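Local coordinates for penicillin-binding protein PbpB (Mycobacterium tuberculosis, PDB 6KGU) that synthesises cross-linked peptidoglycan from lipid intermediates and has a transpeptidase domain that binds penicillin, at residues R340-L345 / P367-W372; L345-L350 / I431-A436; A157-T162 / S191-T196; R410-T415 / T423-P428. All blocks are in the same frame, centred on the assembly; numbering follows the deposited sequence.

Interaction 1. Residues R340-L345 / P367-W372; sequences RYYDML and PPIDQW
Y342, with CG anti to its backbone N (chi1 178°), sends its ring out from helix 338-347 to meet I369, whose CG1 is likewise anti to its own N (chi1 -169°) while CG2 sits in the crowded position between N and the carbonyl carbon. CB of I369 lies over the face of the Y342 ring, 4.1 Å from the centroid, as a CH-pi contact. The backbone N of I369 stands above that ring too, displaced toward its rim, and CG2 of I369 reaches CD2 of Y342 at 3.9 Å. At the phenol end, OH of Y342 lies 3.4 Å from CA of P368, with the proline running beside the tyrosine in the same direction. W372 approaches Y342 obliquely: CZ2 of W372 comes within 3.7 Å of CD1 of Y342, and the ring planes stand at 84°. CH2 of W372 extends further, to the edge of the Y341 ring. The indole is fixed from its own side, since NE1 of W372 donates a 2.7 Å bond to O of P367. That oxygen lies in the indole plane, although the donor stands above the carbonyl plane, and CG1 of I369 rests over the centre of the indole. V274 of helix 272-281 packs on Y341, whose side chain is about 11 Å from that of S269, by similarity the acyl-ester nucleophile of the transpeptidase domain. No hydrogen bond joins the two segments; helix and loop are held by aromatic and aliphatic surfaces, and the indole N-H bond to O of P367, within the loop, orients the tryptophan that Y342 packs against.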
loop_
_atom_site.group_PDB
_atom_site.type_symbol
_atom_site.label_atom_id
_atom_site.label_comp_id
_atom_site.label_asym_id
_atom_site.label_seq_id
_atom_site.Cartn_x
_atom_site.Cartn_y
_atom_site.Cartn_z
ATOM N N ARG A 340 18.053 -10.475 -14.379
ATOM C CA ARG A 340 16.720 -10.075 -14.801
ATOM C C ARG A 340 15.810 -9.892 -13.591
ATOM O O ARG A 340 14.963 -8.997 -13.579
ATOM C CB ARG A 340 16.143 -11.090 -15.790
ATOM C CG ARG A 340 16.765 -11.002 -17.189
ATOM C CD ARG A 340 16.148 -11.966 -18.217
ATOM N NE ARG A 340 16.262 -13.373 -17.817
ATOM C CZ ARG A 340 16.033 -14.402 -18.636
ATOM N NH1 ARG A 340 15.691 -14.178 -19.903
ATOM N NH2 ARG A 340 16.143 -15.653 -18.193
ATOM N N TYR A 341 15.990 -10.706 -12.549
ATOM C CA TYR A 341 15.173 -10.524 -11.357
ATOM C C TYR A 341 15.435 -9.162 -10.721
ATOM O O TYR A 341 14.500 -8.406 -10.437
ATOM C CB TYR A 341 15.422 -11.632 -10.344
ATOM C CG TYR A 341 14.496 -11.452 -9.176
ATOM C CD1 TYR A 341 13.164 -11.857 -9.255
ATOM C CD2 TYR A 341 14.924 -10.806 -8.018
ATOM C CE1 TYR A 341 12.289 -11.647 -8.190
ATOM C CE2 TYR A 341 14.076 -10.598 -6.960
ATOM C CZ TYR A 341 12.753 -11.009 -7.046
ATOM O OH TYR A 341 11.909 -10.784 -5.977
ATOM N N TYR A 342 16.706 -8.830 -10.482
ATOM C CA TYR A 342 17.014 -7.534 -9.890
ATOM C C TYR A 342 16.526 -6.387 -10.771
ATOM O O TYR A 342 16.058 -5.360 -10.263
ATOM C CB TYR A 342 18.514 -7.409 -9.629
ATOM C CG TYR A 342 18.910 -6.074 -9.049
ATOM C CD1 TYR A 342 18.697 -5.791 -7.711
ATOM C CD2 TYR A 342 19.511 -5.103 -9.837
ATOM C CE1 TYR A 342 19.064 -4.576 -7.171
ATOM C CE2 TYR A 342 19.886 -3.876 -9.305
ATOM C CZ TYR A 342 19.663 -3.626 -7.970
ATOM O OH TYR A 342 20.027 -2.417 -7.425
ATOM N N ASP A 343 16.601 -6.547 -12.093
ATOM C CA ASP A 343 16.112 -5.479 -12.958
ATOM C C ASP A 343 14.618 -5.269 -12.759
ATOM O O ASP A 343 14.136 -4.130 -12.753
ATOM C CB ASP A 343 16.416 -5.783 -14.426
ATOM C CG ASP A 343 16.051 -4.627 -15.349
ATOM O OD1 ASP A 343 16.737 -3.591 -15.287
ATOM O OD2 ASP A 343 15.088 -4.750 -16.138
ATOM N N MET A 344 13.874 -6.358 -12.560
ATOM C CA MET A 344 12.432 -6.246 -12.374
ATOM C C MET A 344 12.096 -5.576 -11.044
ATOM O O MET A 344 11.201 -4.721 -10.990
ATOM C CB MET A 344 11.796 -7.635 -12.477
ATOM C CG MET A 344 10.298 -7.644 -12.392
ATOM S SD MET A 344 9.524 -7.002 -13.865
ATOM C CE MET A 344 9.758 -8.375 -14.986
ATOM N N LEU A 345 12.794 -5.964 -9.965
ATOM C CA LEU A 345 12.655 -5.287 -8.674
ATOM C C LEU A 345 12.757 -3.779 -8.828
ATOM O O LEU A 345 11.951 -3.026 -8.270
ATOM C CB LEU A 345 13.739 -5.744 -7.693
ATOM C CG LEU A 345 13.743 -7.019 -6.871
ATOM C CD1 LEU A 345 15.055 -7.123 -6.086
ATOM C CD2 LEU A 345 12.529 -7.123 -5.924
ATOM N N PRO A 367 19.082 -4.493 -1.448
ATOM C CA PRO A 367 20.533 -4.658 -1.704
ATOM C C PRO A 367 20.837 -4.677 -3.192
ATOM O O PRO A 367 20.286 -5.497 -3.944
ATOM C CB PRO A 367 20.860 -6.011 -1.049
ATOM C CG PRO A 367 19.564 -6.724 -0.964
ATOM C CD PRO A 367 18.491 -5.670 -0.799
ATOM N N PRO A 368 21.688 -3.764 -3.662
ATOM C CA PRO A 368 22.080 -3.782 -5.078
ATOM C C PRO A 368 22.799 -5.078 -5.434
ATOM O O PRO A 368 23.402 -5.738 -4.584
ATOM C CB PRO A 368 23.007 -2.561 -5.213
ATOM C CG PRO A 368 23.496 -2.301 -3.839
ATOM C CD PRO A 368 22.375 -2.698 -2.912
ATOM N N ILE A 369 22.695 -5.459 -6.707
ATOM C CA ILE A 369 23.124 -6.799 -7.089
ATOM C C ILE A 369 24.635 -6.972 -6.925
ATOM O O ILE A 369 25.093 -8.049 -6.522
ATOM C CB ILE A 369 22.639 -7.128 -8.516
ATOM C CG1 ILE A 369 22.849 -8.615 -8.823
ATOM C CG2 ILE A 369 23.277 -6.213 -9.561
ATOM C CD1 ILE A 369 22.284 -9.044 -10.177
ATOM N N ASP A 370 25.429 -5.918 -7.164
ATOM C CA ASP A 370 26.874 -6.079 -7.025
ATOM C C ASP A 370 27.307 -6.344 -5.588
ATOM O O ASP A 370 28.469 -6.702 -5.372
ATOM C CB ASP A 370 27.621 -4.862 -7.585
ATOM C CG ASP A 370 27.165 -3.546 -6.982
ATOM O OD1 ASP A 370 26.326 -3.549 -6.054
ATOM O OD2 ASP A 370 27.668 -2.497 -7.444
ATOM N N GLN A 371 26.408 -6.225 -4.613
ATOM C CA GLN A 371 26.726 -6.531 -3.226
ATOM C C GLN A 371 26.003 -7.767 -2.705
ATOM O O GLN A 371 26.074 -8.049 -1.508
ATOM C CB GLN A 371 26.416 -5.319 -2.346
ATOM C CG GLN A 371 27.097 -4.055 -2.856
ATOM C CD GLN A 371 26.616 -2.798 -2.161
ATOM O OE1 GLN A 371 26.059 -2.852 -1.061
ATOM N NE2 GLN A 371 26.816 -1.655 -2.810
ATOM N N TRP A 372 25.330 -8.525 -3.568
ATOM C CA TRP A 372 24.610 -9.709 -3.110
ATOM C C TRP A 372 25.568 -10.745 -2.525
ATOM O O TRP A 372 26.681 -10.942 -3.020
ATOM C CB TRP A 372 23.819 -10.336 -4.263
ATOM C CG TRP A 372 22.565 -9.584 -4.651
ATOM C CD1 TRP A 372 22.180 -8.341 -4.225
ATOM C CD2 TRP A 372 21.527 -10.042 -5.531
ATOM N NE1 TRP A 372 20.978 -7.993 -4.797
ATOM C CE2 TRP A 372 20.554 -9.023 -5.597
ATOM C CE3 TRP A 372 21.326 -11.217 -6.265
ATOM C CZ2 TRP A 372 19.405 -9.138 -6.378
ATOM C CZ3 TRP A 372 20.180 -11.334 -7.035
ATOM C CH2 TRP A 372 19.231 -10.302 -7.082
#

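Interaction 2. Residues L345-L350 / I431-A436; sequences LRKFGL and IRVVSA
V433 sets a methyl squarely on the ring of F348: CG1 lies over the ring centre, 3.6 Å from the centroid and within 8° of the ring normal. It reaches there because CG1 is anti to the backbone N of V433 (chi1 179°). The other methyl, CG2 of V433, rests 3.5 Å from O of K347, so the valine is in contact with both residues of the turn. This is the tight, buried part, and it continues beyond the two segments: V274 and S277 of helix 272-281 and M396 and A399 of helix 390-401 also pack on F348. The backbone carrying the phenylalanine leaves helix 338-347 through a Schellman motif, in which G349 takes a positive phi and its N bonds to O of R346 at 2.9 Å, while the bond from N of L350 to O of L345 is weak. Toward solvent the contact becomes polar. The K347 side chain passes with CD 3.6 Å from O of R432, bends at chi3 (-47°), which turns CE toward O of V433, and ends with NZ 2.6 Å from O of V433 in a short hydrogen bond. I431 adds only a loose touch, its CG2 lying 4.0 Å from O of K347, an oxygen that also accepts a bond from R406 of the strand paired with 431-432. The exposed R432 turns its CB away from the helix, and its NH1 binds O of V434 at 3.0 Å.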
loop_
_atom_site.group_PDB
_atom_site.type_symbol
_atom_site.label_atom_id
_atom_site.label_comp_id
_atom_site.label_asym_id
_atom_site.label_seq_id
_atom_site.Cartn_x
_atom_site.Cartn_y
_atom_site.Cartn_z
ATOM N N LEU A 345 12.794 -5.964 -9.965
ATOM C CA LEU A 345 12.655 -5.287 -8.674
ATOM C C LEU A 345 12.757 -3.779 -8.828
ATOM O O LEU A 345 11.951 -3.026 -8.270
ATOM C CB LEU A 345 13.739 -5.744 -7.693
ATOM C CG LEU A 345 13.743 -7.019 -6.871
ATOM C CD1 LEU A 345 15.055 -7.123 -6.086
ATOM C CD2 LEU A 345 12.529 -7.123 -5.924
ATOM N N ARG A 346 13.780 -3.317 -9.553
ATOM C CA ARG A 346 13.984 -1.882 -9.723
ATOM C C ARG A 346 12.863 -1.257 -10.539
ATOM O O ARG A 346 12.381 -0.168 -10.205
ATOM C CB ARG A 346 15.338 -1.623 -10.387
ATOM C CG ARG A 346 16.521 -1.815 -9.463
ATOM C CD ARG A 346 16.890 -0.495 -8.816
ATOM N NE ARG A 346 16.960 -0.616 -7.367
ATOM C CZ ARG A 346 17.109 0.412 -6.540
ATOM N NH1 ARG A 346 17.214 1.649 -7.020
ATOM N NH2 ARG A 346 17.158 0.192 -5.233
ATOM N N LYS A 347 12.422 -1.929 -11.608
ATOM C CA LYS A 347 11.338 -1.355 -12.400
ATOM C C LYS A 347 10.065 -1.231 -11.571
ATOM O O LYS A 347 9.300 -0.274 -11.735
ATOM C CB LYS A 347 11.080 -2.183 -13.666
ATOM C CG LYS A 347 12.031 -1.874 -14.822
ATOM C CD LYS A 347 11.555 -2.472 -16.155
ATOM C CE LYS A 347 11.139 -3.941 -15.999
ATOM N NZ LYS A 347 10.848 -4.670 -17.298
ATOM N N PHE A 348 9.820 -2.194 -10.676
ATOM C CA PHE A 348 8.667 -2.117 -9.796
ATOM C C PHE A 348 8.799 -1.016 -8.748
ATOM O O PHE A 348 7.857 -0.826 -7.971
ATOM C CB PHE A 348 8.442 -3.470 -9.094
ATOM C CG PHE A 348 7.518 -4.406 -9.841
ATOM C CD1 PHE A 348 6.166 -4.112 -9.978
ATOM C CD2 PHE A 348 8.000 -5.583 -10.393
ATOM C CE1 PHE A 348 5.302 -4.997 -10.654
ATOM C CE2 PHE A 348 7.156 -6.470 -11.074
ATOM C CZ PHE A 348 5.806 -6.176 -11.206
ATOM N N GLY A 349 9.945 -0.331 -8.672
ATOM C CA GLY A 349 10.107 0.851 -7.837
ATOM C C GLY A 349 10.605 0.611 -6.428
ATOM O O GLY A 349 10.591 1.547 -5.616
ATOM N N LEU A 350 11.057 -0.596 -6.108
ATOM C CA LEU A 350 11.513 -0.881 -4.756
ATOM C C LEU A 350 12.856 -0.207 -4.493
ATOM O O LEU A 350 13.653 0.016 -5.406
ATOM C CB LEU A 350 11.610 -2.389 -4.543
ATOM C CG LEU A 350 10.270 -3.082 -4.844
ATOM C CD1 LEU A 350 10.335 -4.582 -4.534
ATOM C CD2 LEU A 350 9.107 -2.407 -4.076
ATOM N N ILE A 431 6.063 4.302 -16.184
ATOM C CA ILE A 431 7.174 3.358 -16.129
ATOM C C ILE A 431 6.651 1.993 -16.561
ATOM O O ILE A 431 5.909 1.342 -15.812
ATOM C CB ILE A 431 7.813 3.278 -14.736
ATOM C CG1 ILE A 431 8.211 4.678 -14.261
ATOM C CG2 ILE A 431 9.004 2.323 -14.768
ATOM C CD1 ILE A 431 8.460 4.773 -12.798
ATOM N N ARG A 432 7.046 1.558 -17.759
ATOM C CA ARG A 432 6.698 0.245 -18.291
ATOM C C ARG A 432 7.480 -0.828 -17.537
ATOM O O ARG A 432 8.713 -0.867 -17.610
ATOM C CB ARG A 432 7.001 0.218 -19.791
ATOM C CG ARG A 432 7.008 -1.168 -20.472
ATOM C CD ARG A 432 5.618 -1.767 -20.606
ATOM N NE ARG A 432 4.684 -0.913 -21.335
ATOM C CZ ARG A 432 3.380 -1.150 -21.405
ATOM N NH1 ARG A 432 2.859 -2.216 -20.785
ATOM N NH2 ARG A 432 2.585 -0.321 -22.064
ATOM N N VAL A 433 6.776 -1.680 -16.793
ATOM C CA VAL A 433 7.389 -2.769 -16.029
ATOM C C VAL A 433 7.292 -4.096 -16.773
ATOM O O VAL A 433 8.274 -4.826 -16.894
ATOM C CB VAL A 433 6.734 -2.882 -14.632
ATOM C CG1 VAL A 433 7.365 -4.032 -13.848
ATOM C CG2 VAL A 433 6.815 -1.555 -13.862
ATOM N N VAL A 434 6.095 -4.445 -17.230
ATOM C CA VAL A 434 5.854 -5.627 -18.046
ATOM C C VAL A 434 4.838 -5.234 -19.107
ATOM O O VAL A 434 4.214 -4.175 -19.027
ATOM C CB VAL A 434 5.327 -6.823 -17.222
ATOM C CG1 VAL A 434 6.346 -7.268 -16.193
ATOM C CG2 VAL A 434 3.979 -6.457 -16.580
ATOM N N SER A 435 4.655 -6.109 -20.100
ATOM C CA SER A 435 3.693 -5.806 -21.152
ATOM C C SER A 435 2.265 -5.870 -20.610
ATOM O O SER A 435 1.999 -6.423 -19.533
ATOM C CB SER A 435 3.840 -6.776 -22.332
ATOM O OG SER A 435 3.364 -8.080 -22.008
ATOM N N ALA A 436 1.334 -5.291 -21.381
ATOM C CA ALA A 436 -0.080 -5.404 -21.020
ATOM C C ALA A 436 -0.497 -6.862 -20.932
ATOM O O ALA A 436 -1.223 -7.259 -20.010
ATOM C CB ALA A 436 -0.950 -4.658 -22.028
#

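Interaction 3. Residues A157-T162 / S191-T196; sequences AVLAGT and STVVLT
S191 and V158 meet through their backbones: N of S191 donates to O of V158 over 3.0 Å, approaching nearly along the C=O axis, and this is the sole hydrogen bond between the helix end and the start of the strand. Around it the side chains form a small apolar cluster. CG2 of V193 is its meeting point, touched by CD2 of L159 at 3.8 Å and by CG1 of V158 at 4.0 Å, both side chains crossing the valine at about a right angle. V158 CG1, anti to the backbone N (chi1 177°), also comes 4.1 Å from CB of S191. The same L159 methyl, CD2, lies 3.7 Å from O of S191, so its contacts span backbone and side chain of the incoming strand. What presents these groups is the last turn of helix 156-160. G161 breaks it with a positive phi and only a weak bond from its N to O of A157; the carbonyl of V158, one residue further on, is bonded by S191 from outside the helix. On the strand side, V193 is held by backbone bonds to S20 and V22, and L159 is itself backbone-bonded to G19 and packs on I21 and on E152 of helix 150-154. The helix end thus rests against the start of strand 192-195, which runs in a mixed sheet between the parallel strand 21-22 and the antiparallel strand 412-416.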
loop_
_atom_site.group_PDB
_atom_site.type_symbol
_atom_site.label_atom_id
_atom_site.label_comp_id
_atom_site.label_asym_id
_atom_site.label_seq_id
_atom_site.Cartn_x
_atom_site.Cartn_y
_atom_site.Cartn_z
ATOM N N ALA A 157 4.507 26.772 3.203
ATOM C CA ALA A 157 4.744 27.937 2.352
ATOM C C ALA A 157 3.615 28.129 1.351
ATOM O O ALA A 157 3.172 29.258 1.113
ATOM C CB ALA A 157 6.085 27.804 1.629
ATOM N N VAL A 158 3.112 27.033 0.778
ATOM C CA VAL A 158 1.967 27.121 -0.126
ATOM C C VAL A 158 0.718 27.556 0.632
ATOM O O VAL A 158 -0.066 28.385 0.150
ATOM C CB VAL A 158 1.749 25.772 -0.844
ATOM C CG1 VAL A 158 0.529 25.834 -1.736
ATOM C CG2 VAL A 158 2.983 25.390 -1.655
ATOM N N LEU A 159 0.508 26.996 1.827
ATOM C CA LEU A 159 -0.698 27.277 2.594
ATOM C C LEU A 159 -0.639 28.625 3.315
ATOM O O LEU A 159 -1.680 29.275 3.493
ATOM C CB LEU A 159 -0.931 26.146 3.611
ATOM C CG LEU A 159 -1.323 24.772 3.032
ATOM C CD1 LEU A 159 -1.106 23.652 4.066
ATOM C CD2 LEU A 159 -2.789 24.800 2.546
ATOM N N ALA A 160 0.547 29.039 3.765
ATOM C CA ALA A 160 0.660 30.249 4.578
ATOM C C ALA A 160 0.677 31.526 3.749
ATOM O O ALA A 160 0.292 32.587 4.256
ATOM C CB ALA A 160 1.926 30.208 5.431
ATOM N N GLY A 161 1.142 31.462 2.507
ATOM C CA GLY A 161 1.333 32.691 1.761
ATOM C C GLY A 161 2.407 33.575 2.391
ATOM O O GLY A 161 3.292 33.117 3.112
ATOM N N THR A 162 2.315 34.873 2.097
ATOM C CA THR A 162 3.295 35.845 2.568
ATOM C C THR A 162 2.582 37.120 2.976
ATOM O O THR A 162 1.813 37.675 2.188
ATOM C CB THR A 162 4.330 36.151 1.490
ATOM O OG1 THR A 162 4.893 34.925 1.013
ATOM C CG2 THR A 162 5.443 37.062 2.042
ATOM N N SER A 191 -2.598 29.597 -0.860
ATOM C CA SER A 191 -3.366 28.847 -1.841
ATOM C C SER A 191 -4.017 27.635 -1.187
ATOM O O SER A 191 -3.611 27.184 -0.110
ATOM C CB SER A 191 -2.469 28.406 -2.998
ATOM O OG SER A 191 -1.940 29.532 -3.671
ATOM N N THR A 192 -5.048 27.113 -1.845
ATOM C CA THR A 192 -5.743 25.928 -1.366
ATOM C C THR A 192 -5.154 24.677 -2.009
ATOM O O THR A 192 -4.889 24.653 -3.211
ATOM C CB THR A 192 -7.240 26.033 -1.663
ATOM O OG1 THR A 192 -7.837 26.915 -0.703
ATOM C CG2 THR A 192 -7.921 24.665 -1.560
ATOM N N VAL A 193 -4.935 23.645 -1.192
ATOM C CA VAL A 193 -4.302 22.399 -1.616
ATOM C C VAL A 193 -5.388 21.337 -1.797
ATOM O O VAL A 193 -6.084 20.978 -0.840
ATOM C CB VAL A 193 -3.233 21.950 -0.599
ATOM C CG1 VAL A 193 -2.794 20.517 -0.863
ATOM C CG2 VAL A 193 -2.015 22.896 -0.632
ATOM N N VAL A 194 -5.537 20.831 -3.021
ATOM C CA VAL A 194 -6.535 19.815 -3.360
ATOM C C VAL A 194 -5.853 18.447 -3.361
ATOM O O VAL A 194 -4.941 18.208 -4.157
ATOM C CB VAL A 194 -7.179 20.093 -4.729
ATOM C CG1 VAL A 194 -8.251 19.046 -5.040
ATOM C CG2 VAL A 194 -7.750 21.536 -4.806
ATOM N N LEU A 195 -6.288 17.548 -2.477
ATOM C CA LEU A 195 -5.700 16.216 -2.393
ATOM C C LEU A 195 -6.390 15.250 -3.356
ATOM O O LEU A 195 -7.517 15.474 -3.801
ATOM C CB LEU A 195 -5.793 15.669 -0.966
ATOM C CG LEU A 195 -5.184 16.585 0.106
ATOM C CD1 LEU A 195 -5.326 15.995 1.492
ATOM C CD2 LEU A 195 -3.708 16.850 -0.209
ATOM N N THR A 196 -5.697 14.149 -3.661
ATOM C CA THR A 196 -6.327 13.050 -4.387
ATOM C C THR A 196 -7.296 12.250 -3.522
ATOM O O THR A 196 -8.067 11.452 -4.072
ATOM C CB THR A 196 -5.253 12.112 -4.951
ATOM O OG1 THR A 196 -4.429 11.630 -3.879
ATOM C CG2 THR A 196 -4.371 12.838 -5.959
#

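Interaction 4. Residues R410-T415 / T423-P428; sequences RIIKAT and TEEPRP
A two-stranded antiparallel hairpin pairs T415 with T423 and A414 with E424 at the outer margin of a mixed sheet. T415 and T423 form the hydrogen-bonded pair, with N of T415 to O of T423 at 3.1 Å and N of T423 to O of T415 at 3.0 Å; A414 and E424 are the non-hydrogen-bonded pair beside it. One more rung follows, from N of E425 to O of K413 at 2.8 Å. Here strand 412-416 is irregular: K413 and A414 both face V194 of the neighbouring strand, a classic beta bulge. CG of E425, anti to its carbonyl carbon (chi1 -78°), lies 3.5 Å from CG2 of I412. E425 OE2 accepts from a water that also bonds to O of T423 and OG1 of T415. Another water links NZ of K413 to OE1 of E424, although each charge has a salt bridge outside the pair, K413 to E232 and E424 to R422. Past the paired strands, CB of P428 lies over one face of the R410 guanidinium, 3.5 Å from NH2, while CD of P428 sits over the centre of the R427 guanidinium. T354 O binds NH1 of R410, and T230 O binds NH2 of R427.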
loop_
_atom_site.group_PDB
_atom_site.type_symbol
_atom_site.label_atom_id
_atom_site.label_comp_id
_atom_site.label_asym_id
_atom_site.label_seq_id
_atom_site.Cartn_x
_atom_site.Cartn_y
_atom_site.Cartn_z
ATOM N N ARG A 410 0.566 9.681 -6.221
ATOM C CA ARG A 410 0.584 11.087 -5.856
ATOM C C ARG A 410 -0.632 11.368 -4.993
ATOM O O ARG A 410 -1.704 10.790 -5.209
ATOM C CB ARG A 410 0.550 12.008 -7.112
ATOM C CG ARG A 410 1.775 11.908 -8.022
ATOM C CD ARG A 410 2.968 12.517 -7.325
ATOM N NE ARG A 410 4.187 12.547 -8.134
ATOM C CZ ARG A 410 5.151 11.636 -8.095
ATOM N NH1 ARG A 410 5.050 10.575 -7.290
ATOM N NH2 ARG A 410 6.238 11.784 -8.858
ATOM N N ILE A 411 -0.473 12.277 -4.037
ATOM C CA ILE A 411 -1.567 12.641 -3.153
ATOM C C ILE A 411 -1.987 14.097 -3.310
ATOM O O ILE A 411 -3.078 14.460 -2.835
ATOM C CB ILE A 411 -1.228 12.333 -1.677
ATOM C CG1 ILE A 411 -2.520 12.303 -0.825
ATOM C CG2 ILE A 411 -0.258 13.362 -1.124
ATOM C CD1 ILE A 411 -2.421 11.429 0.418
ATOM N N ILE A 412 -1.172 14.929 -3.949
ATOM C CA ILE A 412 -1.543 16.301 -4.275
ATOM C C ILE A 412 -2.145 16.282 -5.673
ATOM O O ILE A 412 -1.454 15.957 -6.641
ATOM C CB ILE A 412 -0.344 17.254 -4.227
ATOM C CG1 ILE A 412 0.517 17.014 -2.988
ATOM C CG2 ILE A 412 -0.851 18.695 -4.276
ATOM C CD1 ILE A 412 -0.199 17.275 -1.703
ATOM N N LYS A 413 -3.432 16.629 -5.782
ATOM C CA LYS A 413 -4.056 16.676 -7.105
ATOM C C LYS A 413 -3.851 18.028 -7.784
ATOM O O LYS A 413 -3.607 18.086 -8.995
ATOM C CB LYS A 413 -5.553 16.367 -7.005
ATOM C CG LYS A 413 -6.185 16.071 -8.369
ATOM C CD LYS A 413 -7.444 15.238 -8.252
ATOM C CE LYS A 413 -8.042 14.925 -9.628
ATOM N NZ LYS A 413 -7.069 14.274 -10.544
ATOM N N ALA A 414 -3.941 19.119 -7.028
ATOM C CA ALA A 414 -3.939 20.457 -7.610
ATOM C C ALA A 414 -3.784 21.482 -6.492
ATOM O O ALA A 414 -3.890 21.159 -5.304
ATOM C CB ALA A 414 -5.228 20.718 -8.400
ATOM N N THR A 415 -3.524 22.723 -6.887
ATOM C CA THR A 415 -3.539 23.858 -5.972
ATOM C C THR A 415 -4.359 24.989 -6.577
ATOM O O THR A 415 -4.307 25.231 -7.789
ATOM C CB THR A 415 -2.133 24.374 -5.663
ATOM O OG1 THR A 415 -1.525 24.828 -6.872
ATOM C CG2 THR A 415 -1.278 23.274 -5.067
ATOM N N THR A 423 -4.443 25.073 -10.794
ATOM C CA THR A 423 -3.356 24.426 -11.525
ATOM C C THR A 423 -3.267 22.966 -11.085
ATOM O O THR A 423 -3.034 22.690 -9.903
ATOM C CB THR A 423 -2.030 25.142 -11.258
ATOM O OG1 THR A 423 -2.161 26.528 -11.592
ATOM C CG2 THR A 423 -0.888 24.528 -12.080
ATOM N N GLU A 424 -3.458 22.034 -12.023
ATOM C CA GLU A 424 -3.279 20.622 -11.694
ATOM C C GLU A 424 -1.816 20.319 -11.400
ATOM O O GLU A 424 -0.907 20.909 -11.987
ATOM C CB GLU A 424 -3.754 19.713 -12.833
ATOM C CG GLU A 424 -5.178 19.937 -13.251
ATOM C CD GLU A 424 -6.149 19.742 -12.108
ATOM O OE1 GLU A 424 -6.239 18.612 -11.584
ATOM O OE2 GLU A 424 -6.820 20.727 -11.734
ATOM N N GLU A 425 -1.592 19.383 -10.484
ATOM C CA GLU A 425 -0.238 18.896 -10.261
ATOM C C GLU A 425 0.262 18.158 -11.502
ATOM O O GLU A 425 -0.492 17.399 -12.116
ATOM C CB GLU A 425 -0.190 17.953 -9.057
ATOM C CG GLU A 425 -0.216 18.679 -7.737
ATOM C CD GLU A 425 1.041 19.481 -7.523
ATOM O OE1 GLU A 425 2.114 18.859 -7.394
ATOM O OE2 GLU A 425 0.955 20.732 -7.518
ATOM N N PRO A 426 1.523 18.343 -11.884
ATOM C CA PRO A 426 2.059 17.589 -13.027
ATOM C C PRO A 426 2.035 16.093 -12.751
ATOM O O PRO A 426 2.388 15.636 -11.663
ATOM C CB PRO A 426 3.490 18.123 -13.172
ATOM C CG PRO A 426 3.811 18.771 -11.870
ATOM C CD PRO A 426 2.512 19.272 -11.312
ATOM N N ARG A 427 1.582 15.337 -13.735
ATOM C CA ARG A 427 1.521 13.888 -13.616
ATOM C C ARG A 427 2.920 13.293 -13.742
ATOM O O ARG A 427 3.717 13.757 -14.555
ATOM C CB ARG A 427 0.606 13.308 -14.688
ATOM C CG ARG A 427 -0.837 13.764 -14.534
ATOM C CD ARG A 427 -1.396 13.259 -13.209
ATOM N NE ARG A 427 -1.391 11.804 -13.189
ATOM C CZ ARG A 427 -1.222 11.056 -12.103
ATOM N NH1 ARG A 427 -1.024 11.606 -10.896
ATOM N NH2 ARG A 427 -1.233 9.740 -12.241
ATOM N N PRO A 428 3.257 12.289 -12.937
ATOM C CA PRO A 428 4.572 11.660 -13.076
ATOM C C PRO A 428 4.633 10.838 -14.354
ATOM O O PRO A 428 3.613 10.442 -14.920
ATOM C CB PRO A 428 4.674 10.771 -11.834
ATOM C CG PRO A 428 3.242 10.389 -11.544
ATOM C CD PRO A 428 2.391 11.570 -11.982
HETATM O O HOH W 1 -5.334 16.076 -11.827
HETATM O O HOH W 2 -2.759 15.780 -10.889
HETATM O O HOH W 3 -3.413 27.948 -9.690
HETATM O O HOH W 4 -0.497 22.552 -8.610
#

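From the N terminus, interaction 3 comes first, closing a loop of 28 residues between helix 156-160 and strand 192-195 before the other three open. Interactions 1 and 2 then cross: both start on helix 338-347, sharing L345, and return in turn to the loop at 367-372 and to 431-436. They also touch, SD of M344 lying 3.7 Å from CG1 of V433. Interaction 4, a short hairpin, is nested inside the loop that interaction 2 closes. Though in series along the chain, interactions 3 and 4 join in one sheet through neighbouring strands 192-195 and 412-416, linking the N-terminal part to the transpeptidase region; interactions 1 and 3 stay about 22 Å apart at their nearest atoms.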